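Local atomic coordinates of bifunctional GH43-CE protein (Bacteroides eggerthii, PDB entry 6MLY), a protein that probably hydrolyses xylosidic linkages of arabinoxylan-type xylans through a family 43 glycoside hydrolase domain and carries a carbohydrate esterase domain on the same chain. Residues L709-L712 / A713-N716; M35-G39 / D40-M44; K779-I782 / D783-R787; E447-R451 / N452-K456; A327-L330 / V331-W334. All coordinates share one frame; numbering follows the deposited sequence.

Interaction 1. Residues L709-L712 / A713-N716; sequences LDML and ALLN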
loop_
_atom_site.group_PDB
_atom_site.type_symbol
_atom_site.label_atom_id
_atom_site.label_comp_id
_atom_site.label_asym_id
_atom_site.label_seq_id
_atom_site.Cartn_x
_atom_site.Cartn_y
_atom_site.Cartn_z
ATOM N N LEU A 709 1.832 14.963 -44.451
ATOM C CA LEU A 709 2.218 13.679 -45.034
ATOM C C LEU A 709 3.666 13.349 -44.644
ATOM O O LEU A 709 4.010 12.182 -44.473
ATOM C CB LEU A 709 2.029 13.758 -46.554
ATOM C CG LEU A 709 1.333 12.556 -47.192
ATOM C CD1 LEU A 709 0.917 12.865 -48.620
ATOM C CD2 LEU A 709 2.229 11.329 -47.149
ATOM N N ASP A 710 4.495 14.392 -44.499
ATOM C CA ASP A 710 5.873 14.293 -44.004
ATOM C C ASP A 710 5.896 13.689 -42.591
ATOM O O ASP A 710 6.583 12.694 -42.346
ATOM C CB ASP A 710 6.551 15.665 -43.963
ATOM C CG ASP A 710 6.853 16.270 -45.322
ATOM O OD1 ASP A 710 6.651 15.576 -46.337
ATOM O OD2 ASP A 710 7.300 17.434 -45.350
ATOM N N MET A 711 5.161 14.319 -41.665
ATOM C CA MET A 711 5.158 13.932 -40.250
ATOM C C MET A 711 4.688 12.476 -40.104
ATOM O O MET A 711 5.233 11.727 -39.295
ATOM C CB MET A 711 4.265 14.867 -39.423
ATOM C CG MET A 711 4.283 14.602 -37.919
ATOM S SD MET A 711 5.918 14.720 -37.126
ATOM C CE MET A 711 6.188 16.492 -37.139
ATOM N N LEU A 712 3.701 12.067 -40.908
ATOM C CA LEU A 712 3.185 10.693 -40.866
ATOM C C LEU A 712 4.294 9.682 -41.199
ATOM O O LEU A 712 4.289 8.565 -40.672
ATOM C CB LEU A 712 2.015 10.549 -41.844
ATOM C CG LEU A 712 0.719 11.260 -41.454
ATOM C CD1 LEU A 712 -0.436 10.750 -42.306
ATOM C CD2 LEU A 712 0.407 11.101 -39.967
ATOM N N ALA A 713 5.221 10.070 -42.083
ATOM C CA ALA A 713 6.364 9.230 -42.446
ATOM C C ALA A 713 7.395 9.220 -41.310
ATOM O O ALA A 713 8.041 8.202 -41.057
ATOM C CB ALA A 713 6.978 9.711 -43.738
ATOM N N LEU A 714 7.544 10.361 -40.628
ATOM C CA LEU A 714 8.517 10.497 -39.552
ATOM C C LEU A 714 8.155 9.581 -38.377
ATOM O O LEU A 714 9.053 9.133 -37.667
ATOM C CB LEU A 714 8.601 11.959 -39.106
ATOM C CG LEU A 714 9.476 12.863 -39.975
ATOM C CD1 LEU A 714 9.345 14.317 -39.551
ATOM C CD2 LEU A 714 10.933 12.424 -39.930
ATOM N N LEU A 715 6.857 9.314 -38.169
ATOM C CA LEU A 715 6.429 8.452 -37.052
ATOM C C LEU A 715 6.226 7.009 -37.535
ATOM O O LEU A 715 5.944 6.125 -36.727
ATOM C CB LEU A 715 5.179 9.027 -36.367
ATOM C CG LEU A 715 3.857 9.002 -37.139
ATOM C CD1 LEU A 715 3.151 7.657 -37.015
ATOM C CD2 LEU A 715 2.940 10.107 -36.633
ATOM N N ASN A 716 6.395 6.783 -38.841
ATOM C CA ASN A 716 6.373 5.452 -39.449
ATOM C C ASN A 716 7.688 4.731 -39.149
ATOM O O ASN A 716 8.750 5.185 -39.571
ATOM C CB ASN A 716 6.134 5.555 -40.958
ATOM C CG ASN A 716 6.039 4.217 -41.659
ATOM O OD1 ASN A 716 6.484 3.196 -41.140
ATOM N ND2 ASN A 716 5.460 4.219 -42.849
#

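Interaction 2. Residues M35-G39 / D40-M44; sequences MLRVG and DTYYM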
loop_
_atom_site.group_PDB
_atom_site.type_symbol
_atom_site.label_atom_id
_atom_site.label_comp_id
_atom_site.label_asym_id
_atom_site.label_seq_id
_atom_site.Cartn_x
_atom_site.Cartn_y
_atom_site.Cartn_z
ATOM N N MET A 35 3.274 7.003 29.754
ATOM C CA MET A 35 4.311 6.072 30.197
ATOM C C MET A 35 4.610 6.282 31.691
ATOM O O MET A 35 4.472 7.387 32.240
ATOM C CB MET A 35 5.591 6.287 29.384
ATOM C CG MET A 35 6.558 5.114 29.413
ATOM S SD MET A 35 7.939 5.349 28.260
ATOM C CE MET A 35 7.107 4.997 26.713
ATOM N N LEU A 36 5.016 5.197 32.351
ATOM C CA LEU A 36 5.564 5.285 33.685
ATOM C C LEU A 36 6.476 4.085 33.945
ATOM O O LEU A 36 6.468 3.095 33.189
ATOM C CB LEU A 36 4.439 5.390 34.728
ATOM C CG LEU A 36 3.410 4.259 34.768
ATOM C CD1 LEU A 36 3.991 2.985 35.363
ATOM C CD2 LEU A 36 2.190 4.684 35.563
ATOM N N ARG A 37 7.268 4.226 35.014
ATOM C CA ARG A 37 8.166 3.215 35.520
ATOM C C ARG A 37 7.651 2.754 36.883
ATOM O O ARG A 37 7.035 3.524 37.600
ATOM C CB ARG A 37 9.579 3.789 35.643
ATOM C CG ARG A 37 10.617 2.792 36.135
ATOM C CD ARG A 37 12.035 3.268 35.887
ATOM N NE ARG A 37 12.406 4.350 36.780
ATOM C CZ ARG A 37 12.669 4.182 38.071
ATOM N NH1 ARG A 37 12.673 2.962 38.581
ATOM N NH2 ARG A 37 12.913 5.226 38.845
ATOM N N VAL A 38 7.894 1.484 37.209
ATOM C CA VAL A 38 7.630 0.942 38.529
ATOM C C VAL A 38 8.709 -0.109 38.804
ATOM O O VAL A 38 8.559 -1.277 38.448
ATOM C CB VAL A 38 6.214 0.339 38.654
ATOM C CG1 VAL A 38 5.882 -0.006 40.101
ATOM C CG2 VAL A 38 5.137 1.236 38.062
ATOM N N GLY A 39 9.808 0.336 39.408
ATOM C CA GLY A 39 10.929 -0.518 39.691
ATOM C C GLY A 39 11.793 -0.671 38.461
ATOM O O GLY A 39 12.353 0.314 37.979
ATOM N N ASP A 40 11.855 -1.910 37.955
ATOM C CA ASP A 40 12.646 -2.315 36.791
ATOM C C ASP A 40 11.752 -2.392 35.544
ATOM O O ASP A 40 12.261 -2.559 34.427
ATOM C CB ASP A 40 13.342 -3.656 37.054
ATOM C CG ASP A 40 14.506 -3.571 38.033
ATOM O OD1 ASP A 40 14.433 -4.221 39.109
ATOM O OD2 ASP A 40 15.485 -2.857 37.719
ATOM N N THR A 41 10.432 -2.265 35.736
ATOM C CA THR A 41 9.437 -2.385 34.668
ATOM C C THR A 41 9.058 -1.002 34.130
ATOM O O THR A 41 9.131 -0.016 34.848
ATOM C CB THR A 41 8.169 -3.076 35.180
ATOM O OG1 THR A 41 8.559 -4.239 35.908
ATOM C CG2 THR A 41 7.211 -3.449 34.074
ATOM N N TYR A 42 8.652 -0.955 32.858
ATOM C CA TYR A 42 8.043 0.223 32.248
ATOM C C TYR A 42 6.639 -0.150 31.765
ATOM O O TYR A 42 6.404 -1.278 31.353
ATOM C CB TYR A 42 8.892 0.744 31.086
ATOM C CG TYR A 42 10.265 1.242 31.463
ATOM C CD1 TYR A 42 11.366 0.403 31.409
ATOM C CD2 TYR A 42 10.470 2.556 31.859
ATOM C CE1 TYR A 42 12.634 0.852 31.747
ATOM C CE2 TYR A 42 11.731 3.021 32.201
ATOM C CZ TYR A 42 12.817 2.164 32.150
ATOM O OH TYR A 42 14.067 2.602 32.475
ATOM N N TYR A 43 5.708 0.804 31.835
ATOM C CA TYR A 43 4.347 0.592 31.375
ATOM C C TYR A 43 3.892 1.800 30.560
ATOM O O TYR A 43 4.386 2.904 30.742
ATOM C CB TYR A 43 3.399 0.352 32.550
ATOM C CG TYR A 43 3.502 -1.021 33.160
ATOM C CD1 TYR A 43 3.086 -2.141 32.458
ATOM C CD2 TYR A 43 3.996 -1.199 34.442
ATOM C CE1 TYR A 43 3.167 -3.408 33.012
ATOM C CE2 TYR A 43 4.084 -2.458 35.012
ATOM C CZ TYR A 43 3.670 -3.567 34.293
ATOM O OH TYR A 43 3.757 -4.811 34.846
ATOM N N MET A 44 2.925 1.559 29.674
ATOM C CA MET A 44 2.502 2.545 28.700
ATOM C C MET A 44 1.098 2.195 28.189
ATOM O O MET A 44 0.890 1.120 27.628
ATOM C CB MET A 44 3.487 2.588 27.526
ATOM C CG MET A 44 2.963 3.325 26.310
ATOM S SD MET A 44 3.603 2.635 24.771
ATOM C CE MET A 44 2.076 2.499 23.846
HETATM O O HOH W 1 6.916 -3.822 38.224
#

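Interaction 3. Residues K779-I782 / D783-R787; sequences KKMI and DFFAR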
loop_
_atom_site.group_PDB
_atom_site.type_symbol
_atom_site.label_atom_id
_atom_site.label_comp_id
_atom_site.label_asym_id
_atom_site.label_seq_id
_atom_site.Cartn_x
_atom_site.Cartn_y
_atom_site.Cartn_z
ATOM N N LYS A 779 2.979 -17.805 -26.438
ATOM C CA LYS A 779 4.123 -18.699 -26.211
ATOM C C LYS A 779 5.271 -18.377 -27.183
ATOM O O LYS A 779 6.443 -18.546 -26.833
ATOM C CB LYS A 779 3.689 -20.163 -26.350
ATOM C CG LYS A 779 4.700 -21.199 -25.869
ATOM C CD LYS A 779 4.743 -22.448 -26.728
ATOM C CE LYS A 779 5.725 -23.490 -26.233
ATOM N NZ LYS A 779 7.132 -23.042 -26.367
ATOM N N LYS A 780 4.940 -17.926 -28.399
ATOM C CA LYS A 780 5.955 -17.611 -29.400
ATOM C C LYS A 780 6.686 -16.319 -29.025
ATOM O O LYS A 780 7.871 -16.182 -29.310
ATOM C CB LYS A 780 5.337 -17.519 -30.796
ATOM C CG LYS A 780 5.225 -18.857 -31.514
ATOM C CD LYS A 780 4.473 -18.775 -32.811
ATOM C CE LYS A 780 4.422 -20.095 -33.544
ATOM N NZ LYS A 780 3.766 -19.939 -34.863
ATOM N N MET A 781 5.970 -15.383 -28.393
ATOM C CA MET A 781 6.562 -14.137 -27.892
ATOM C C MET A 781 7.664 -14.464 -26.874
ATOM O O MET A 781 8.766 -13.911 -26.936
ATOM C CB MET A 781 5.506 -13.253 -27.218
ATOM C CG MET A 781 6.044 -11.911 -26.766
ATOM S SD MET A 781 4.790 -10.902 -25.959
ATOM C CE MET A 781 4.637 -11.775 -24.400
ATOM N N ILE A 782 7.339 -15.373 -25.948
ATOM C CA ILE A 782 8.224 -15.786 -24.862
ATOM C C ILE A 782 9.463 -16.473 -25.459
ATOM O O ILE A 782 10.595 -16.103 -25.143
ATOM C CB ILE A 782 7.475 -16.699 -23.866
ATOM C CG1 ILE A 782 6.203 -16.046 -23.314
ATOM C CG2 ILE A 782 8.396 -17.153 -22.742
ATOM C CD1 ILE A 782 6.406 -14.658 -22.751
ATOM N N ASP A 783 9.233 -17.459 -26.336
ATOM C CA ASP A 783 10.294 -18.297 -26.902
ATOM C C ASP A 783 11.284 -17.447 -27.710
ATOM O O ASP A 783 12.479 -17.757 -27.746
ATOM C CB ASP A 783 9.707 -19.415 -27.764
ATOM C CG ASP A 783 9.066 -20.532 -26.960
ATOM O OD1 ASP A 783 9.112 -20.462 -25.719
ATOM O OD2 ASP A 783 8.530 -21.468 -27.583
ATOM N N PHE A 784 10.774 -16.389 -28.356
ATOM C CA PHE A 784 11.584 -15.464 -29.157
ATOM C C PHE A 784 12.469 -14.612 -28.234
ATOM O O PHE A 784 13.690 -14.569 -28.408
ATOM C CB PHE A 784 10.688 -14.615 -30.065
ATOM C CG PHE A 784 11.376 -13.436 -30.707
ATOM C CD1 PHE A 784 12.547 -13.602 -31.430
ATOM C CD2 PHE A 784 10.850 -12.159 -30.592
ATOM C CE1 PHE A 784 13.184 -12.515 -32.008
ATOM C CE2 PHE A 784 11.484 -11.075 -31.173
ATOM C CZ PHE A 784 12.650 -11.254 -31.879
ATOM N N PHE A 785 11.852 -13.950 -27.245
ATOM C CA PHE A 785 12.597 -13.117 -26.288
ATOM C C PHE A 785 13.667 -13.966 -25.580
ATOM O O PHE A 785 14.781 -13.485 -25.347
ATOM C CB PHE A 785 11.646 -12.423 -25.307
ATOM C CG PHE A 785 10.911 -11.227 -25.864
ATOM C CD1 PHE A 785 11.582 -10.232 -26.563
ATOM C CD2 PHE A 785 9.545 -11.077 -25.668
ATOM C CE1 PHE A 785 10.903 -9.132 -27.067
ATOM C CE2 PHE A 785 8.868 -9.974 -26.171
ATOM C CZ PHE A 785 9.548 -9.001 -26.865
ATOM N N ALA A 786 13.327 -15.228 -25.280
ATOM C CA ALA A 786 14.224 -16.199 -24.628
ATOM C C ALA A 786 15.422 -16.561 -25.523
ATOM O O ALA A 786 16.533 -16.718 -25.020
ATOM C CB ALA A 786 13.442 -17.435 -24.253
ATOM N N ARG A 787 15.193 -16.717 -26.833
ATOM C CA ARG A 787 16.251 -17.111 -27.785
ATOM C C ARG A 787 17.277 -15.981 -27.940
ATOM O O ARG A 787 18.484 -16.232 -28.004
ATOM C CB ARG A 787 15.666 -17.467 -29.157
ATOM C CG ARG A 787 15.216 -18.913 -29.302
ATOM C CD ARG A 787 14.859 -19.232 -30.741
ATOM N NE ARG A 787 13.822 -18.353 -31.275
ATOM C CZ ARG A 787 12.524 -18.645 -31.321
ATOM N NH1 ARG A 787 12.072 -19.774 -30.798
ATOM N NH2 ARG A 787 11.679 -17.807 -31.896
#

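Interaction 4. Residues E447-R451 / N452-K456; sequences ECDFR and NKVDK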
loop_
_atom_site.group_PDB
_atom_site.type_symbol
_atom_site.label_atom_id
_atom_site.label_comp_id
_atom_site.label_asym_id
_atom_site.label_seq_id
_atom_site.Cartn_x
_atom_site.Cartn_y
_atom_site.Cartn_z
ATOM N N GLU A 447 1.619 -6.612 0.910
ATOM C CA GLU A 447 2.918 -6.012 1.212
ATOM C C GLU A 447 2.733 -4.514 1.478
ATOM O O GLU A 447 1.782 -3.903 0.990
ATOM C CB GLU A 447 3.901 -6.214 0.058
ATOM C CG GLU A 447 4.206 -7.671 -0.250
ATOM C CD GLU A 447 5.416 -7.880 -1.145
ATOM O OE1 GLU A 447 5.394 -7.371 -2.289
ATOM O OE2 GLU A 447 6.383 -8.535 -0.687
ATOM N N CYS A 448 3.664 -3.949 2.257
ATOM C CA CYS A 448 3.682 -2.532 2.626
ATOM C C CYS A 448 5.115 -1.995 2.540
ATOM O O CYS A 448 6.026 -2.538 3.176
ATOM C CB CYS A 448 3.182 -2.313 4.052
ATOM S SG CYS A 448 1.418 -2.674 4.298
ATOM N N ASP A 449 5.299 -0.932 1.750
ATOM C CA ASP A 449 6.564 -0.207 1.694
ATOM C C ASP A 449 6.326 1.205 2.234
ATOM O O ASP A 449 5.728 2.046 1.553
ATOM C CB ASP A 449 7.170 -0.180 0.284
ATOM C CG ASP A 449 8.628 0.257 0.267
ATOM O OD1 ASP A 449 9.255 0.221 1.343
ATOM O OD2 ASP A 449 9.130 0.635 -0.809
ATOM N N PHE A 450 6.771 1.425 3.477
ATOM C CA PHE A 450 6.750 2.728 4.126
ATOM C C PHE A 450 8.119 3.409 3.970
ATOM O O PHE A 450 8.233 4.603 4.219
ATOM C CB PHE A 450 6.339 2.581 5.597
ATOM C CG PHE A 450 4.999 1.914 5.811
ATOM C CD1 PHE A 450 3.816 2.577 5.511
ATOM C CD2 PHE A 450 4.914 0.620 6.307
ATOM C CE1 PHE A 450 2.583 1.967 5.705
ATOM C CE2 PHE A 450 3.681 0.012 6.500
ATOM C CZ PHE A 450 2.519 0.684 6.197
ATOM N N ARG A 451 9.139 2.655 3.530
ATOM C CA ARG A 451 10.510 3.170 3.341
ATOM C C ARG A 451 10.447 4.573 2.726
ATOM O O ARG A 451 10.004 4.732 1.591
ATOM C CB ARG A 451 11.339 2.262 2.424
ATOM C CG ARG A 451 11.720 0.916 3.027
ATOM C CD ARG A 451 12.517 0.006 2.101
ATOM N NE ARG A 451 11.845 -0.255 0.832
ATOM C CZ ARG A 451 11.788 -1.437 0.228
ATOM N NH1 ARG A 451 12.408 -2.484 0.745
ATOM N NH2 ARG A 451 11.094 -1.566 -0.886
ATOM N N ASN A 452 10.880 5.577 3.493
ATOM C CA ASN A 452 10.907 6.975 3.047
ATOM C C ASN A 452 9.507 7.379 2.556
ATOM O O ASN A 452 9.364 8.095 1.568
ATOM C CB ASN A 452 11.999 7.207 1.994
ATOM C CG ASN A 452 13.405 7.061 2.542
ATOM O OD1 ASN A 452 14.266 7.901 2.288
ATOM N ND2 ASN A 452 13.653 6.000 3.296
ATOM N N LYS A 453 8.481 6.887 3.261
ATOM C CA LYS A 453 7.080 7.289 3.115
ATOM C C LYS A 453 6.586 7.113 1.674
ATOM O O LYS A 453 5.719 7.867 1.235
ATOM C CB LYS A 453 6.901 8.737 3.594
ATOM C CG LYS A 453 6.690 8.887 5.098
ATOM C CD LYS A 453 7.418 10.063 5.712
ATOM C CE LYS A 453 8.914 9.845 5.797
ATOM N NZ LYS A 453 9.571 10.852 6.663
ATOM N N VAL A 454 7.097 6.099 0.961
ATOM C CA VAL A 454 6.614 5.799 -0.397
ATOM C C VAL A 454 5.152 5.328 -0.287
ATOM O O VAL A 454 4.330 5.663 -1.140
ATOM C CB VAL A 454 7.512 4.798 -1.158
ATOM C CG1 VAL A 454 8.927 5.335 -1.340
ATOM C CG2 VAL A 454 7.540 3.413 -0.524
ATOM N N ASP A 455 4.849 4.575 0.780
ATOM C CA ASP A 455 3.486 4.314 1.256
ATOM C C ASP A 455 2.656 3.659 0.153
ATOM O O ASP A 455 1.701 4.260 -0.346
ATOM C CB ASP A 455 2.796 5.597 1.728
ATOM C CG ASP A 455 3.339 6.166 3.029
ATOM O OD1 ASP A 455 4.310 5.594 3.565
ATOM O OD2 ASP A 455 2.780 7.174 3.493
ATOM N N LYS A 456 3.033 2.427 -0.202
ATOM C CA LYS A 456 2.401 1.679 -1.284
ATOM C C LYS A 456 2.108 0.254 -0.800
ATOM O O LYS A 456 2.941 -0.361 -0.125
ATOM C CB LYS A 456 3.302 1.668 -2.526
ATOM C CG LYS A 456 3.559 3.030 -3.162
ATOM C CD LYS A 456 4.384 2.986 -4.435
ATOM C CE LYS A 456 5.782 2.442 -4.231
ATOM N NZ LYS A 456 6.690 2.846 -5.329
#

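Interaction 5. Residues A327-L330 / V331-W334; sequences ALPL and VWQW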
loop_
_atom_site.group_PDB
_atom_site.type_symbol
_atom_site.label_atom_id
_atom_site.label_comp_id
_atom_site.label_asym_id
_atom_site.label_seq_id
_atom_site.Cartn_x
_atom_site.Cartn_y
_atom_site.Cartn_z
ATOM N N ALA A 327 -8.476 -16.639 23.650
ATOM C CA ALA A 327 -9.095 -16.964 22.365
ATOM C C ALA A 327 -8.444 -16.146 21.240
ATOM O O ALA A 327 -8.190 -16.681 20.169
ATOM C CB ALA A 327 -10.584 -16.729 22.424
ATOM N N LEU A 328 -8.175 -14.860 21.501
ATOM C CA LEU A 328 -7.540 -13.960 20.540
ATOM C C LEU A 328 -6.362 -13.248 21.201
ATOM O O LEU A 328 -6.557 -12.396 22.067
ATOM C CB LEU A 328 -8.572 -12.950 20.026
ATOM C CG LEU A 328 -9.614 -13.508 19.054
ATOM C CD1 LEU A 328 -10.821 -12.586 18.962
ATOM C CD2 LEU A 328 -9.018 -13.742 17.669
ATOM N N PRO A 329 -5.107 -13.562 20.802
ATOM C CA PRO A 329 -3.936 -12.818 21.269
ATOM C C PRO A 329 -4.176 -11.302 21.316
ATOM O O PRO A 329 -4.939 -10.759 20.516
ATOM C CB PRO A 329 -2.875 -13.175 20.214
ATOM C CG PRO A 329 -3.230 -14.583 19.784
ATOM C CD PRO A 329 -4.743 -14.654 19.881
ATOM N N LEU A 330 -3.497 -10.624 22.239
ATOM C CA LEU A 330 -3.751 -9.205 22.491
ATOM C C LEU A 330 -3.481 -8.384 21.220
ATOM O O LEU A 330 -4.090 -7.330 21.019
ATOM C CB LEU A 330 -2.879 -8.742 23.663
ATOM C CG LEU A 330 -3.200 -9.397 25.005
ATOM C CD1 LEU A 330 -1.999 -9.342 25.933
ATOM C CD2 LEU A 330 -4.417 -8.749 25.653
ATOM N N VAL A 331 -2.583 -8.890 20.364
ATOM C CA VAL A 331 -2.208 -8.229 19.101
ATOM C C VAL A 331 -3.459 -7.952 18.253
ATOM O O VAL A 331 -3.441 -7.039 17.414
ATOM C CB VAL A 331 -1.174 -9.047 18.302
ATOM C CG1 VAL A 331 0.143 -9.203 19.047
ATOM C CG2 VAL A 331 -1.723 -10.404 17.891
ATOM N N TRP A 332 -4.524 -8.739 18.475
ATOM C CA TRP A 332 -5.793 -8.619 17.754
ATOM C C TRP A 332 -6.686 -7.552 18.396
ATOM O O TRP A 332 -6.822 -7.500 19.625
ATOM C CB TRP A 332 -6.523 -9.965 17.710
ATOM C CG TRP A 332 -5.884 -11.005 16.838
ATOM C CD1 TRP A 332 -5.315 -12.175 17.246
ATOM C CD2 TRP A 332 -5.776 -10.987 15.405
ATOM N NE1 TRP A 332 -4.858 -12.884 16.171
ATOM C CE2 TRP A 332 -5.128 -12.182 15.028
ATOM C CE3 TRP A 332 -6.156 -10.084 14.406
ATOM C CZ2 TRP A 332 -4.855 -12.493 13.696
ATOM C CZ3 TRP A 332 -5.891 -10.393 13.087
ATOM C CH2 TRP A 332 -5.245 -11.580 12.742
ATOM N N GLN A 333 -7.289 -6.717 17.538
ATOM C CA GLN A 333 -8.374 -5.797 17.894
ATOM C C GLN A 333 -9.357 -5.743 16.712
ATOM O O GLN A 333 -8.939 -5.612 15.564
ATOM C CB GLN A 333 -7.855 -4.385 18.213
ATOM C CG GLN A 333 -6.558 -4.327 19.019
ATOM C CD GLN A 333 -6.150 -2.912 19.368
ATOM O OE1 GLN A 333 -6.945 -1.982 19.274
ATOM N NE2 GLN A 333 -4.904 -2.733 19.786
ATOM N N TRP A 334 -10.660 -5.829 17.009
ATOM C CA TRP A 334 -11.724 -5.701 16.011
ATOM C C TRP A 334 -11.896 -4.232 15.606
ATOM O O TRP A 334 -11.485 -3.328 16.319
ATOM C CB TRP A 334 -13.052 -6.255 16.540
ATOM C CG TRP A 334 -12.996 -7.666 17.038
ATOM C CD1 TRP A 334 -12.750 -8.077 18.316
ATOM C CD2 TRP A 334 -13.231 -8.861 16.275
ATOM N NE1 TRP A 334 -12.802 -9.442 18.396
ATOM C CE2 TRP A 334 -13.096 -9.950 17.162
ATOM C CE3 TRP A 334 -13.540 -9.118 14.936
ATOM C CZ2 TRP A 334 -13.254 -11.270 16.749
ATOM C CZ3 TRP A 334 -13.698 -10.424 14.531
ATOM C CH2 TRP A 334 -13.556 -11.484 15.426
#

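Interaction 1. Residues L709-L712 / A713-N716
L715 turns back over the helical turn before it and lies against L712. Its CG sits between backbone N and carbonyl carbon (chi1 70°), a less usual choice that lays the branch over the carbonyl oxygens behind it: L715 CG comes 3.6 Å from L712 O. From there CD2 of L715 reaches CD2 of L712 at 4.3 Å, one methyl end against another. A second apolar pair forms within the helix itself, M711 with L714. M711 starts with CG opposite its own N (chi1 -176°) and then bends, which carries SD to within 4.2 Å of L714 CD1. L714 CB rests 3.4 Å from M711 O. Behind these side chains runs ordinary helical bonding, with L714 N to D710 O at 3.1 Å and L715 N to M711 O also at 3.1 Å; a weak bond from A713 N also reaches D710 O. N716 OD1 accepts the backbone N of I718. The short helix 709-714 of the esterase domain lies beside strands 645-648 and 651-654; L714 touches both strands, while M711 and L715 meet I701 of helix 696-701. At the last residue of the helix, L714 O bonds to Y720 OH, and Y720 belongs to the sodium site.

Interaction 2. Residues M35-G39 / D40-M44
A two-residue beta hairpin, closed by a type II' turn from V38 to T41, pairs M35-G39 with D40-M44. G39 takes the positive phi of that turn. L36 and Y43 form a hydrogen-bonded pair, with L36 N to Y43 O at 2.9 Å and Y43 N to L36 O at 2.8 Å. V38 N gives a further straight bond to T41 O (3.1 Å), and a water joins V38 O to T41 OG1. R37 and Y42 share one face. The arginine leaves with CG opposite its own N (chi1 -178°), passes the tyrosine ring with CD 3.7 Å from Y42 CE2, then bends so that NH1 meets G39 O at 2.7 Å, in the guanidinium plane and on a lone pair. With an alanine here, G39 O would probably lose that grip and D256 its salt-bridge mate. On the other face L36 CD1 lies at the edge of the Y43 ring, 3.9 Å from Y43 CB. The hairpin makes the first two strands of a four-stranded antiparallel sheet, consistent with a blade of the family 43 beta-propeller; strand 56-60 pairs with 41-45, and L36 and V38 pack on strand 99-103.

Interaction 3. Residues K779-I782 / D783-R787
F785 can be followed outward along the M781 peptide and side chain. Its CB stands 3.6 Å from M781 O, and CG keeps the same distance from that oxygen. The ring then runs on past the methionine: CD2 stays beside the carbonyl, and CE2 meets M781 CG at 3.5 Å. M781 is extended as far as SD (chi1 -176°), which carries the sulfur on beyond CG; CG comes nearest the ring, and SD stays 4.2 Å from F785 CE2. F785 N gives a nearly straight bond to M781 O at 3.1 Å. All this lies on helix 775-789, the last helix of the alpha/beta-hydrolase esterase domain, and both M781 and F785 face inward onto strand 671-675. Elsewhere on the helix, K779 bends round to set NZ against OD2 of D783, an i to i+4 salt bridge whose modelled length is too short to trust. D783 N also bonds to K779 O at 3.0 Å. K780 and R787 form salt bridges with E759 and E758 of strand 757-763.

Interaction 4. Residues E447-R451 / N452-K456
D449 O is held by two consecutive amides, K456 N at 3.2 Å and, in a weak and bent bond, D455 N at 2.8 Å. In return D449 N bonds almost straight to K456 O (3.1 Å). Two residues facing one make this a G1 beta bulge. With CG trans to its own N (chi1 -166°), the D449 carboxylate turns to the loop: OD1 accepts R451 N at 3.3 Å from above its plane, an Asx turn, and forms a salt bridge with R451 NE at 2.7 Å. V454 lays CG2 against the same carboxylate. Replacing D449 with an alanine would probably leave R451 NE without this carboxylate and R451 N without the Asx-turn acceptor. F450 presents its ring edge to D455, CD1 being 3.6 Å from OD1, with ring and carboxylate planes 73° apart. The bulge joins strands 441-449 and 456-462 in a sheet of the concanavalin A-like domain, where 378-386 and 469-476 flank the pair; R451 also bridges to D516, and D455 OD2 takes A272 N.

Interaction 5. Residues A327-L330 / V331-W334
L328 puts its two methyls against two different indoles. L328 CD2 lies over one face of the W332 ring, 4.0 Å from W332 CD1, while L328 CD1 reaches W334 CZ2 at 3.5 Å; the leucine crosses each tryptophan at about a right angle. L328 points toward residues 331-334, and CG beside the backbone N (chi1 -73°) sets its fork between the two indoles. P329 meets W332 differently, running alongside and pointing the same way, with its CD 3.7 Å from W332 CD1 and its N at the ring edge. P329 CB also touches V331 CG2 at 3.8 Å. A type I beta turn from P329 to W332 folds these groups together: W332 N bonds to P329 O at 2.9 Å, the donor standing above the carbonyl plane. The turn leads into strand 333-335 of the concanavalin A-like domain, paired with 51-52 on one side and 370-373 on the other. W332 NE1 bonds to D317, F508 meets the W332 ring edge-to-face, and W334 meets W343.

From the N terminus the order is interaction 2, 5, 4, 1 and 3. They follow in series: each joins neighbouring halves of one continuous segment, so none nests in or crosses another. Interaction 2 closes a hairpin in the glycosidase domain. Interactions 5 and 4 shape two turns of the concanavalin A-like domain, centres about 25 Å apart; the first leads into strand 333-335, which pairs with strand 51-52 from the glycosidase region, and the second lies between paired strands. Interactions 1 and 3 lie along two helices of the esterase domain, with nearest atoms about 18 Å apart. Interactions 2 and 1 lie farthest apart, centres about 76 Å, on opposite sides of the chain's centre.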